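Local coordinates for protein alpha-galactosidase 1 (Saccharomyces cerevisiae, PDB 3LRK) that hydrolyses terminal, non-reducing alpha-D-galactose residues from alpha-D-galactosides as a secreted, N-glycosylated homotetramer of glycoside hydrolase family 27, at residues D73-R79 with T120-G126; E131-A135 with M170-K176; Y167-S171 with Y183-N187; M96-D101 with N140-D144. The protein carries 1 engineered substitution. One frame throughout, in Å; residues are numbered along the deposited sequence.

How the interactions relate
All four contacts lie in the (beta/alpha)8 barrel of this GH27 enzyme. Interaction 1 borders the active site through the substrate-binding Asp73 and through Cys121, whose side chain is about 3 Å from that of the nucleophile Asp149; interaction 3 reaches it through Cys186, about 4 Å from Asp149, side chain to side chain. Interactions 1 and 2, with centres 17 Å apart, touch through the salt bridge from Arg79 NH2 to Asp134 OD2 (2.7 Å). Interactions 2 and 3 share Met170 and Ser171, with centres 10 Å apart, and Leu174 CD1 packs on Tyr183 CD1 at 3.6 Å. Interaction 4 involves the far end of the helix used by interaction 2; their centres are 16 Å apart.

Interaction 1 of 4, residues D73-R79 with T120-G126; sequences DCWSSGR and TCAGYPG
Substrate-binding Asp73 is the polar centre: with chi1 t it points at the 120-126 loop, Asp73 OD1 accepting from Thr120 OG1 (2.7 Å) and OD2 from Ala122 N (2.9 Å). Asp73 OD1 also takes Cys74 N (2.7 Å). A type I turn, Thr120 to Gly123, presents these donors; Thr120 OG1 accepts from Tyr124 N (2.9 Å), and Thr120 N donates to Tyr124 O (2.7 Å). At the other end the extended Arg79 (m, t, t) donates from NH2 to Gly126 O (2.9 Å), while its charge pairs with Asp134. One water links Ser76 OG to Pro125 O, a second Arg79 NE to Gly126 O. Nearest CA pairs are Cys74-Tyr124 (6.3 Å) and Gly78-Pro125 (6.1 Å). Tyr124 (m) turns one ring face to Cys74 (phi/psi 69/30), whose CA sits 3.5 Å from the ring centroid, a CH-pi contact. Pro125 CD meets Ser76 OG (3.4 Å) and Pro125 CG meets Gly78 CA (3.8 Å). Disulfides tie Cys74 to Cys42 and Cys121 to Cys151. The two segments belong to the barrel's active-site rim: 73-79 follows strand 68-70 and pairs as strand 76-79 with 85-87; 120-126 lies between strand 109-115 and helix 131-140.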
loop_
_atom_site.group_PDB
_atom_site.type_symbol
_atom_site.label_atom_id
_atom_site.label_comp_id
_atom_site.label_asym_id
_atom_site.label_seq_id
_atom_site.Cartn_x
_atom_site.Cartn_y
_atom_site.Cartn_z
ATOM N N ASP A 73 -7.432 -13.331 -29.078
ATOM C CA ASP A 73 -6.438 -14.382 -28.805
ATOM C C ASP A 73 -6.646 -15.630 -29.689
ATOM O O ASP A 73 -7.622 -15.709 -30.435
ATOM C CB ASP A 73 -6.549 -14.762 -27.316
ATOM C CG ASP A 73 -5.239 -15.292 -26.702
ATOM O OD1 ASP A 73 -4.298 -15.724 -27.413
ATOM O OD2 ASP A 73 -5.160 -15.267 -25.456
ATOM N N CYS A 74 -5.717 -16.591 -29.593
ATOM C CA CYS A 74 -5.848 -17.948 -30.184
ATOM C C CYS A 74 -5.796 -18.027 -31.711
ATOM O O CYS A 74 -6.398 -18.927 -32.325
ATOM C CB CYS A 74 -7.120 -18.653 -29.690
ATOM S SG CYS A 74 -7.676 -18.167 -28.055
ATOM N N TRP A 75 -5.059 -17.110 -32.328
ATOM C CA TRP A 75 -5.074 -16.996 -33.785
ATOM C C TRP A 75 -3.828 -17.641 -34.410
ATOM O O TRP A 75 -3.845 -18.022 -35.586
ATOM C CB TRP A 75 -5.220 -15.516 -34.198
ATOM C CG TRP A 75 -4.069 -14.665 -33.755
ATOM C CD1 TRP A 75 -4.002 -13.888 -32.623
ATOM C CD2 TRP A 75 -2.799 -14.522 -34.410
ATOM N NE1 TRP A 75 -2.774 -13.266 -32.546
ATOM C CE2 TRP A 75 -2.014 -13.638 -33.621
ATOM C CE3 TRP A 75 -2.248 -15.043 -35.591
ATOM C CZ2 TRP A 75 -0.713 -13.271 -33.974
ATOM C CZ3 TRP A 75 -0.949 -14.681 -35.939
ATOM C CH2 TRP A 75 -0.198 -13.789 -35.129
ATOM N N SER A 76 -2.757 -17.753 -33.617
ATOM C CA SER A 76 -1.462 -18.255 -34.086
ATOM C C SER A 76 -1.274 -19.750 -33.803
ATOM O O SER A 76 -1.999 -20.345 -33.001
ATOM C CB SER A 76 -0.315 -17.480 -33.426
ATOM O OG SER A 76 -0.416 -17.535 -32.010
ATOM N N SER A 77 -0.294 -20.348 -34.466
ATOM C CA SER A 77 0.032 -21.761 -34.235
ATOM C C SER A 77 1.453 -21.967 -33.693
ATOM O O SER A 77 1.827 -23.083 -33.317
ATOM C CB SER A 77 -0.188 -22.566 -35.520
ATOM O OG SER A 77 0.663 -22.109 -36.557
ATOM N N GLY A 78 2.227 -20.890 -33.623
ATOM C CA GLY A 78 3.632 -20.957 -33.201
ATOM C C GLY A 78 4.493 -19.921 -33.903
ATOM O O GLY A 78 3.987 -18.875 -34.347
ATOM N N ARG A 79 5.790 -20.213 -34.007
ATOM C CA ARG A 79 6.749 -19.345 -34.698
ATOM C C ARG A 79 7.552 -20.158 -35.720
ATOM O O ARG A 79 7.822 -21.350 -35.502
ATOM C CB ARG A 79 7.696 -18.649 -33.702
ATOM C CG ARG A 79 6.988 -17.788 -32.663
ATOM C CD ARG A 79 7.945 -17.012 -31.747
ATOM N NE ARG A 79 7.185 -16.074 -30.917
ATOM C CZ ARG A 79 6.915 -14.806 -31.258
ATOM N NH1 ARG A 79 7.363 -14.307 -32.403
ATOM N NH2 ARG A 79 6.189 -14.038 -30.453
ATOM N N THR A 120 0.348 -15.521 -24.524
ATOM C CA THR A 120 -0.909 -14.804 -24.430
ATOM C C THR A 120 -1.709 -15.402 -23.281
ATOM O O THR A 120 -1.324 -16.424 -22.707
ATOM C CB THR A 120 -1.709 -14.896 -25.741
ATOM O OG1 THR A 120 -2.085 -16.264 -25.977
ATOM C CG2 THR A 120 -0.867 -14.386 -26.913
ATOM N N CYS A 121 -2.830 -14.777 -22.951
ATOM C CA CYS A 121 -3.667 -15.274 -21.866
ATOM C C CYS A 121 -4.192 -16.703 -22.087
ATOM O O CYS A 121 -4.342 -17.463 -21.130
ATOM C CB CYS A 121 -4.793 -14.296 -21.575
ATOM S SG CYS A 121 -4.203 -12.688 -20.989
ATOM N N ALA A 122 -4.441 -17.068 -23.345
ATOM C CA ALA A 122 -4.854 -18.433 -23.686
ATOM C C ALA A 122 -3.685 -19.378 -23.973
ATOM O O ALA A 122 -3.892 -20.527 -24.372
ATOM C CB ALA A 122 -5.842 -18.421 -24.851
ATOM N N GLY A 123 -2.459 -18.891 -23.781
ATOM C CA GLY A 123 -1.255 -19.724 -23.857
ATOM C C GLY A 123 -0.591 -19.854 -25.207
ATOM O O GLY A 123 0.211 -20.766 -25.420
ATOM N N TYR A 124 -0.924 -18.943 -26.125
ATOM C CA TYR A 124 -0.284 -18.866 -27.438
ATOM C C TYR A 124 0.979 -18.006 -27.346
ATOM O O TYR A 124 1.199 -17.378 -26.317
ATOM C CB TYR A 124 -1.284 -18.292 -28.453
ATOM C CG TYR A 124 -2.431 -19.236 -28.690
ATOM C CD1 TYR A 124 -3.447 -19.391 -27.734
ATOM C CD2 TYR A 124 -2.485 -20.011 -29.850
ATOM C CE1 TYR A 124 -4.497 -20.278 -27.942
ATOM C CE2 TYR A 124 -3.534 -20.908 -30.065
ATOM C CZ TYR A 124 -4.533 -21.025 -29.112
ATOM O OH TYR A 124 -5.568 -21.889 -29.326
ATOM N N PRO A 125 1.828 -17.999 -28.401
ATOM C CA PRO A 125 3.070 -17.216 -28.361
ATOM C C PRO A 125 2.862 -15.739 -28.036
ATOM O O PRO A 125 2.067 -15.060 -28.684
ATOM C CB PRO A 125 3.643 -17.371 -29.773
ATOM C CG PRO A 125 3.008 -18.609 -30.314
ATOM C CD PRO A 125 1.689 -18.760 -29.660
ATOM N N GLY A 126 3.593 -15.267 -27.028
ATOM C CA GLY A 126 3.559 -13.868 -26.612
ATOM C C GLY A 126 4.742 -13.088 -27.155
ATOM O O GLY A 126 5.715 -13.674 -27.645
HETATM O O HOH W 1 -0.022 -15.295 -30.497
HETATM O O HOH W 2 6.521 -16.506 -28.145
#

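Interaction 2 of 4, residues E131-A135 with M170-K176. With NAG (2-acetamido-2-deoxy-beta-D-glucopyranose), chain E.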
loop_
_atom_site.group_PDB
_atom_site.type_symbol
_atom_site.label_atom_id
_atom_site.label_comp_id
_atom_site.label_asym_id
_atom_site.label_seq_id
_atom_site.Cartn_x
_atom_site.Cartn_y
_atom_site.Cartn_z
ATOM N N GLU A 131 9.461 -7.989 -29.620
ATOM C CA GLU A 131 8.608 -6.881 -30.047
ATOM C C GLU A 131 8.896 -6.443 -31.471
ATOM O O GLU A 131 7.962 -6.175 -32.227
ATOM C CB GLU A 131 8.713 -5.687 -29.087
ATOM C CG GLU A 131 8.148 -5.955 -27.683
ATOM C CD GLU A 131 9.162 -6.576 -26.724
ATOM O OE1 GLU A 131 10.267 -6.946 -27.166
ATOM O OE2 GLU A 131 8.841 -6.691 -25.530
ATOM N N GLU A 132 10.180 -6.370 -31.834
ATOM C CA GLU A 132 10.550 -5.922 -33.172
ATOM C C GLU A 132 9.960 -6.827 -34.264
ATOM O O GLU A 132 9.304 -6.318 -35.174
ATOM C CB GLU A 132 12.067 -5.737 -33.319
ATOM C CG GLU A 132 12.513 -4.370 -32.749
ATOM C CD GLU A 132 13.943 -3.942 -33.086
ATOM O OE1 GLU A 132 14.640 -4.636 -33.871
ATOM O OE2 GLU A 132 14.363 -2.889 -32.539
ATOM N N GLU A 133 10.161 -8.147 -34.138
ATOM C CA GLU A 133 9.630 -9.137 -35.105
ATOM C C GLU A 133 8.125 -9.119 -35.132
ATOM O O GLU A 133 7.511 -9.303 -36.188
ATOM C CB GLU A 133 9.964 -10.595 -34.745
ATOM C CG GLU A 133 11.315 -10.940 -34.334
ATOM C CD GLU A 133 11.573 -10.698 -32.875
ATOM O OE1 GLU A 133 11.739 -9.524 -32.543
ATOM O OE2 GLU A 133 11.665 -11.679 -32.094
ATOM N N ASP A 134 7.517 -8.992 -33.956
ATOM C CA ASP A 134 6.067 -9.156 -33.871
ATOM C C ASP A 134 5.329 -7.942 -34.435
ATOM O O ASP A 134 4.385 -8.091 -35.220
ATOM C CB ASP A 134 5.635 -9.529 -32.458
ATOM C CG ASP A 134 5.988 -10.982 -32.108
ATOM O OD1 ASP A 134 6.684 -11.643 -32.902
ATOM O OD2 ASP A 134 5.567 -11.455 -31.035
ATOM N N ALA A 135 5.796 -6.748 -34.073
ATOM C CA ALA A 135 5.331 -5.515 -34.716
ATOM C C ALA A 135 5.497 -5.589 -36.241
ATOM O O ALA A 135 4.598 -5.186 -36.973
ATOM C CB ALA A 135 6.067 -4.296 -34.151
ATOM N N MET A 170 6.967 -2.254 -27.153
ATOM C CA MET A 170 6.091 -2.536 -28.312
ATOM C C MET A 170 5.638 -1.255 -29.045
ATOM O O MET A 170 5.516 -1.257 -30.268
ATOM C CB MET A 170 4.888 -3.399 -27.926
ATOM C CG MET A 170 3.932 -3.716 -29.096
ATOM S SD MET A 170 4.744 -4.522 -30.475
ATOM C CE MET A 170 4.667 -6.235 -29.947
ATOM N N SER A 171 5.413 -0.178 -28.297
ATOM C CA SER A 171 5.096 1.131 -28.889
ATOM C C SER A 171 6.172 1.535 -29.908
ATOM O O SER A 171 5.853 1.893 -31.055
ATOM C CB SER A 171 4.989 2.202 -27.800
ATOM O OG SER A 171 4.542 3.441 -28.334
ATOM N N ASP A 172 7.433 1.467 -29.474
ATOM C CA ASP A 172 8.581 1.791 -30.324
ATOM C C ASP A 172 8.719 0.856 -31.522
ATOM O O ASP A 172 8.990 1.306 -32.641
ATOM C CB ASP A 172 9.878 1.785 -29.516
ATOM C CG ASP A 172 9.957 2.931 -28.517
ATOM O OD1 ASP A 172 9.157 3.890 -28.605
ATOM O OD2 ASP A 172 10.839 2.870 -27.638
ATOM N N ALA A 173 8.555 -0.442 -31.278
ATOM C CA ALA A 173 8.623 -1.454 -32.339
ATOM C C ALA A 173 7.571 -1.206 -33.429
ATOM O O ALA A 173 7.865 -1.343 -34.609
ATOM C CB ALA A 173 8.470 -2.861 -31.747
ATOM N N LEU A 174 6.355 -0.855 -33.032
ATOM C CA LEU A 174 5.286 -0.546 -33.989
ATOM C C LEU A 174 5.621 0.719 -34.777
ATOM O O LEU A 174 5.479 0.761 -36.012
ATOM C CB LEU A 174 3.936 -0.397 -33.266
ATOM C CG LEU A 174 3.280 -1.636 -32.664
ATOM C CD1 LEU A 174 2.130 -1.249 -31.713
ATOM C CD2 LEU A 174 2.784 -2.606 -33.767
ATOM N N ASN A 175 6.107 1.741 -34.071
ATOM C CA ASN A 175 6.543 2.955 -34.746
ATOM C C ASN A 175 7.607 2.657 -35.809
ATOM O O ASN A 175 7.558 3.207 -36.910
ATOM C CB ASN A 175 7.059 3.986 -33.729
ATOM C CG ASN A 175 7.390 5.308 -34.381
ATOM O OD1 ASN A 175 8.498 5.504 -34.872
ATOM N ND2 ASN A 175 6.410 6.198 -34.427
ATOM N N LYS A 176 8.548 1.772 -35.472
ATOM C CA LYS A 176 9.679 1.409 -36.343
ATOM C C LYS A 176 9.224 0.840 -37.697
ATOM O O LYS A 176 9.926 0.997 -38.694
ATOM C CB LYS A 176 10.631 0.421 -35.633
ATOM C CG LYS A 176 11.973 0.180 -36.355
ATOM C CD LYS A 176 12.705 -1.070 -35.827
ATOM C CE LYS A 176 14.135 -1.171 -36.404
ATOM N NZ LYS A 176 14.671 -2.574 -36.345
HETATM C C1 NAG E . 6.748 7.424 -35.122
HETATM C C2 NAG E . 5.435 7.804 -35.823
HETATM C C3 NAG E . 5.481 9.213 -36.410
HETATM C C4 NAG E . 5.912 10.236 -35.363
HETATM C C5 NAG E . 7.122 9.773 -34.558
HETATM C C6 NAG E . 7.128 10.590 -33.277
HETATM C C7 NAG E . 4.180 5.943 -36.800
HETATM C C8 NAG E . 4.071 5.019 -37.977
HETATM N N2 NAG E . 5.131 6.870 -36.891
HETATM O O3 NAG E . 4.193 9.567 -36.843
HETATM O O4 NAG E . 6.208 11.479 -35.981
HETATM O O5 NAG E . 7.086 8.403 -34.159
HETATM O O6 NAG E . 8.442 10.564 -32.817
HETATM O O7 NAG E . 3.422 5.831 -35.836
HETATM O O HOH W 3 9.628 -3.412 -35.473
#
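The segments 131-135 and 170-176 of two barrel helices cross at -48°, their axes 8.3 Å apart at closest approach, a closeness permitted by alanines on the facing sides. Ala135 CB points at the other helix and meets Ala173 CB (3.7 Å) and Ala173 O (3.5 Å); Ala173 CB in turn lies 3.4 Å from Glu131 O. Larger side chains fold round this alanine pair. Met170, with chi1 t and then p, p, turns its sulfur toward segment 131-135, so that SD reaches Ala135 CB at 3.9 Å and CE approaches Asp134 CB at 4.3 Å. Leu174 (m, t) brings CD2 to 3.7 Å from Ala135 CB. Glu131 (m, p) starts toward the other helix, with Glu131 CG 4.1 Å from Met170 CB. Its carboxylate bends away, where OE2 hydrogen-bonds to Gly129 N. At the solvent edge the fully extended Lys176, t at all four chi angles, reaches Glu132 (m, t): Lys176 NZ to Glu132 OE1 is 3.2 Å, a salt bridge with a weak hydrogen bond. Nearby, a water donates to both Glu132 O and Ala173 O, each at 2.9 Å. Asn175, with chi1 t, points away from the contact and carries an N-linked NAG, its ND2 bonded to C1 at 1.4 Å. Inward, Met170 and Leu174 rest on Leu146 of strand 145-149 and Tyr183 of strand 182-185, so the helix pair packs over this part of the parallel barrel sheet.

Interaction 3 of 4, residues Y167-S171 with Y183-N187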
loop_
_atom_site.group_PDB
_atom_site.type_symbol
_atom_site.label_atom_id
_atom_site.label_comp_id
_atom_site.label_asym_id
_atom_site.label_seq_id
_atom_site.Cartn_x
_atom_site.Cartn_y
_atom_site.Cartn_z
ATOM N N TYR A 167 5.696 -1.824 -22.040
ATOM C CA TYR A 167 4.710 -1.346 -23.021
ATOM C C TYR A 167 5.294 -0.393 -24.064
ATOM O O TYR A 167 4.883 -0.435 -25.241
ATOM C CB TYR A 167 3.441 -0.818 -22.333
ATOM C CG TYR A 167 2.643 -1.989 -21.835
ATOM C CD1 TYR A 167 2.630 -2.344 -20.485
ATOM C CD2 TYR A 167 1.969 -2.814 -22.748
ATOM C CE1 TYR A 167 1.930 -3.477 -20.048
ATOM C CE2 TYR A 167 1.277 -3.929 -22.326
ATOM C CZ TYR A 167 1.254 -4.258 -20.988
ATOM O OH TYR A 167 0.554 -5.370 -20.607
ATOM N N LYS A 168 6.274 0.419 -23.643
ATOM C CA LYS A 168 7.055 1.243 -24.567
ATOM C C LYS A 168 7.847 0.435 -25.588
ATOM O O LYS A 168 7.976 0.860 -26.740
ATOM C CB LYS A 168 7.997 2.216 -23.819
ATOM C CG LYS A 168 8.727 3.193 -24.754
ATOM C CD LYS A 168 9.431 4.299 -23.996
ATOM C CE LYS A 168 10.063 5.311 -24.955
ATOM N NZ LYS A 168 11.312 4.760 -25.588
ATOM N N ALA A 169 8.387 -0.718 -25.179
ATOM C CA ALA A 169 9.092 -1.599 -26.107
ATOM C C ALA A 169 8.246 -1.932 -27.345
ATOM O O ALA A 169 8.760 -1.882 -28.471
ATOM C CB ALA A 169 9.584 -2.893 -25.401
ATOM N N MET A 170 6.967 -2.254 -27.153
ATOM C CA MET A 170 6.091 -2.536 -28.312
ATOM C C MET A 170 5.638 -1.255 -29.045
ATOM O O MET A 170 5.516 -1.257 -30.268
ATOM C CB MET A 170 4.888 -3.399 -27.926
ATOM C CG MET A 170 3.932 -3.716 -29.096
ATOM S SD MET A 170 4.744 -4.522 -30.475
ATOM C CE MET A 170 4.667 -6.235 -29.947
ATOM N N SER A 171 5.413 -0.178 -28.297
ATOM C CA SER A 171 5.096 1.131 -28.889
ATOM C C SER A 171 6.172 1.535 -29.908
ATOM O O SER A 171 5.853 1.893 -31.055
ATOM C CB SER A 171 4.989 2.202 -27.800
ATOM O OG SER A 171 4.542 3.441 -28.334
ATOM N N TYR A 183 -2.640 1.817 -30.912
ATOM C CA TYR A 183 -2.043 0.945 -29.885
ATOM C C TYR A 183 -2.882 0.944 -28.599
ATOM O O TYR A 183 -2.963 1.953 -27.882
ATOM C CB TYR A 183 -0.583 1.369 -29.647
ATOM C CG TYR A 183 0.251 0.514 -28.694
ATOM C CD1 TYR A 183 0.175 -0.889 -28.687
ATOM C CD2 TYR A 183 1.159 1.131 -27.831
ATOM C CE1 TYR A 183 0.981 -1.658 -27.796
ATOM C CE2 TYR A 183 1.958 0.395 -26.965
ATOM C CZ TYR A 183 1.878 -0.982 -26.948
ATOM O OH TYR A 183 2.687 -1.653 -26.055
ATOM N N SER A 184 -3.521 -0.198 -28.343
ATOM C CA SER A 184 -4.447 -0.393 -27.236
ATOM C C SER A 184 -3.789 -1.240 -26.152
ATOM O O SER A 184 -3.497 -2.409 -26.360
ATOM C CB SER A 184 -5.728 -1.072 -27.756
ATOM O OG SER A 184 -6.513 -1.651 -26.724
ATOM N N LEU A 185 -3.531 -0.629 -24.998
ATOM C CA LEU A 185 -2.939 -1.340 -23.859
ATOM C C LEU A 185 -3.963 -2.188 -23.123
ATOM O O LEU A 185 -5.109 -1.781 -22.945
ATOM C CB LEU A 185 -2.315 -0.331 -22.882
ATOM C CG LEU A 185 -0.833 0.055 -23.001
ATOM C CD1 LEU A 185 -0.287 0.110 -24.419
ATOM C CD2 LEU A 185 -0.493 1.324 -22.214
ATOM N N CYS A 186 -3.545 -3.378 -22.694
ATOM C CA CYS A 186 -4.414 -4.234 -21.905
ATOM C C CYS A 186 -3.631 -4.754 -20.705
ATOM O O CYS A 186 -3.323 -5.935 -20.635
ATOM C CB CYS A 186 -4.951 -5.404 -22.750
ATOM S SG CYS A 186 -6.216 -6.433 -21.935
ATOM N N ASN A 187 -3.304 -3.856 -19.773
ATOM C CA ASN A 187 -2.644 -4.253 -18.543
ATOM C C ASN A 187 -3.491 -4.038 -17.288
ATOM O O ASN A 187 -2.961 -4.067 -16.177
ATOM C CB ASN A 187 -1.245 -3.604 -18.413
ATOM C CG ASN A 187 -1.272 -2.247 -17.721
ATOM O OD1 ASN A 187 -2.175 -1.435 -17.941
ATOM N ND2 ASN A 187 -0.264 -1.990 -16.888
#
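This is helix-on-strand packing within a beta-alpha-beta unit of the TIM barrel, helix 160-177 lying against strand 182-185, the strand that follows it. The short segments run nearly antiparallel, 166° between directions with axes 10.4 Å apart, as the return of the chain from helix to strand requires. Tyr183, chi1 t, extends to the helix and donates from OH to Tyr167 O at 2.6 Å. That Tyr167 carbonyl also accepts Ser171 N (3.1 Å), so the phenol joins a hydrogen bond of the helix without displacing it. Met170 and Ser171 both pack on the same side of the Tyr183 ring (Met170 CG to CE1 3.8 Å, Ser171 CB to CE2 3.6 Å). Tyr167, chi1 m, reaches further along the strand toward its C-terminal end: CD2 meets Leu185 CG at 4.0 Å, and OH lies 3.3 Å from Asn187 CB while hydrogen-bonding to Asp149 O, the backbone of the catalytic nucleophile. Cys186 points away from the helix, its side chain about 4 Å from that of Asp149 and about 3 Å from that of the substrate-binding Arg205. Strand 182-185 lies between 145-149 and 203-205 in the barrel sheet, and Trp196 of helix 193-196 also packs on Tyr167 and Leu185.

Interaction 4 of 4, residues M96-D101 with N140-D144. With NA (sodium ion), chain K.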
loop_
_atom_site.group_PDB
_atom_site.type_symbol
_atom_site.label_atom_id
_atom_site.label_comp_id
_atom_site.label_asym_id
_atom_site.label_seq_id
_atom_site.Cartn_x
_atom_site.Cartn_y
_atom_site.Cartn_z
ATOM N N MET A 96 -3.005 -13.585 -42.559
ATOM C CA MET A 96 -3.734 -12.483 -41.941
ATOM C C MET A 96 -3.893 -11.294 -42.888
ATOM O O MET A 96 -4.925 -10.644 -42.880
ATOM C CB MET A 96 -3.043 -12.046 -40.636
ATOM C CG MET A 96 -2.836 -13.205 -39.624
ATOM S SD MET A 96 -4.262 -14.313 -39.423
ATOM C CE MET A 96 -5.511 -13.193 -38.863
ATOM N N GLY A 97 -2.872 -11.018 -43.700
ATOM C CA GLY A 97 -2.894 -9.862 -44.607
ATOM C C GLY A 97 -4.090 -9.932 -45.543
ATOM O O GLY A 97 -4.689 -8.919 -45.876
ATOM N N HIS A 98 -4.444 -11.147 -45.952
ATOM C CA HIS A 98 -5.632 -11.360 -46.782
ATOM C C HIS A 98 -6.959 -11.014 -46.080
ATOM O O HIS A 98 -7.903 -10.519 -46.721
ATOM C CB HIS A 98 -5.661 -12.795 -47.306
ATOM C CG HIS A 98 -6.618 -12.990 -48.436
ATOM N ND1 HIS A 98 -6.461 -12.363 -49.654
ATOM C CD2 HIS A 98 -7.756 -13.715 -48.529
ATOM C CE1 HIS A 98 -7.453 -12.704 -50.454
ATOM N NE2 HIS A 98 -8.244 -13.533 -49.799
ATOM N N VAL A 99 -7.032 -11.276 -44.776
ATOM C CA VAL A 99 -8.181 -10.840 -43.957
ATOM C C VAL A 99 -8.236 -9.305 -43.914
ATOM O O VAL A 99 -9.296 -8.717 -44.108
ATOM C CB VAL A 99 -8.122 -11.409 -42.509
ATOM C CG1 VAL A 99 -9.382 -11.015 -41.686
ATOM C CG2 VAL A 99 -7.922 -12.924 -42.528
ATOM N N ALA A 100 -7.085 -8.671 -43.668
ATOM C CA ALA A 100 -6.960 -7.203 -43.689
ATOM C C ALA A 100 -7.481 -6.588 -44.995
ATOM O O ALA A 100 -8.150 -5.559 -44.976
ATOM C CB ALA A 100 -5.504 -6.802 -43.474
ATOM N N ASP A 101 -7.145 -7.219 -46.118
ATOM C CA ASP A 101 -7.498 -6.716 -47.464
ATOM C C ASP A 101 -9.002 -6.721 -47.688
ATOM O O ASP A 101 -9.570 -5.738 -48.187
ATOM C CB ASP A 101 -6.805 -7.556 -48.544
ATOM C CG ASP A 101 -5.292 -7.415 -48.522
ATOM O OD1 ASP A 101 -4.772 -6.430 -47.959
ATOM O OD2 ASP A 101 -4.617 -8.305 -49.068
ATOM N N ASN A 140 3.468 -6.223 -41.734
ATOM C CA ASN A 140 3.514 -7.041 -42.966
ATOM C C ASN A 140 2.130 -7.538 -43.357
ATOM O O ASN A 140 1.826 -7.713 -44.542
ATOM C CB ASN A 140 4.448 -8.246 -42.807
ATOM C CG ASN A 140 5.914 -7.871 -42.858
ATOM O OD1 ASN A 140 6.277 -6.702 -43.046
ATOM N ND2 ASN A 140 6.773 -8.865 -42.673
ATOM N N ASN A 141 1.302 -7.772 -42.340
ATOM C CA ASN A 141 -0.064 -8.251 -42.519
ATOM C C ASN A 141 -1.130 -7.154 -42.512
ATOM O O ASN A 141 -2.324 -7.437 -42.418
ATOM C CB ASN A 141 -0.351 -9.363 -41.511
ATOM C CG ASN A 141 0.446 -10.605 -41.820
ATOM O OD1 ASN A 141 1.538 -10.810 -41.278
ATOM N ND2 ASN A 141 -0.051 -11.404 -42.759
ATOM N N ARG A 142 -0.670 -5.903 -42.600
ATOM C CA ARG A 142 -1.532 -4.728 -42.862
ATOM C C ARG A 142 -2.577 -4.485 -41.770
ATOM O O ARG A 142 -3.698 -4.043 -42.023
ATOM C CB ARG A 142 -2.142 -4.813 -44.279
ATOM C CG ARG A 142 -1.042 -4.876 -45.337
ATOM C CD ARG A 142 -1.571 -5.062 -46.742
ATOM N NE ARG A 142 -2.050 -6.416 -47.050
ATOM C CZ ARG A 142 -1.269 -7.469 -47.299
ATOM N NH1 ARG A 142 0.052 -7.369 -47.231
ATOM N NH2 ARG A 142 -1.812 -8.633 -47.624
ATOM N N VAL A 143 -2.151 -4.758 -40.539
ATOM C CA VAL A 143 -2.929 -4.550 -39.327
ATOM C C VAL A 143 -2.961 -3.054 -38.962
ATOM O O VAL A 143 -1.982 -2.358 -39.158
ATOM C CB VAL A 143 -2.294 -5.396 -38.177
ATOM C CG1 VAL A 143 -2.886 -5.047 -36.805
ATOM C CG2 VAL A 143 -2.456 -6.889 -38.478
ATOM N N ASP A 144 -4.087 -2.580 -38.429
ATOM C CA ASP A 144 -4.285 -1.147 -38.106
ATOM C C ASP A 144 -4.394 -0.833 -36.624
ATOM O O ASP A 144 -4.475 0.342 -36.248
ATOM C CB ASP A 144 -5.548 -0.619 -38.794
ATOM C CG ASP A 144 -5.596 -0.965 -40.264
ATOM O OD1 ASP A 144 -4.696 -0.529 -41.023
ATOM O OD2 ASP A 144 -6.520 -1.703 -40.649
HETATM NA NA NA K . -10.481 -13.986 -50.089
#
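The backbones of Gly97 and Asn141 come unusually close, CA to CA 3.9 Å, because glycine leaves room on the helix surface: a CB at Gly97 would clash with Arg142 NH2. Gly97 CA makes a CA-H...O contact with Asn141 O (3.3 Å), and also sits over one face of the Arg142 guanidinium. That guanidinium is held by Asp101, one helical turn further on, in a two-point salt bridge: Arg142 NE donates to Asp101 OD1 at 2.9 Å and NH2 to OD2 at 3.2 Å. The bend of the arginine (m, t, m) lets it lie along the helix. With positive phi (62°), Arg142 is the C' residue of a Schellman motif that ends helix 131-140, turning the chain into strand 145-149 of the barrel; Asn141 is the first residue to leave helical angles. Ala100 CB fills the space beside this turn, 3.4 Å from Asn141 O and 3.6 Å from Arg142 O, and packs with Met96 on Phe110 of strand 109-115. His98 points away from the contact and binds a sodium ion through NE2 at 2.3 Å; His102, on the next turn of the same helix, is another of its ligands.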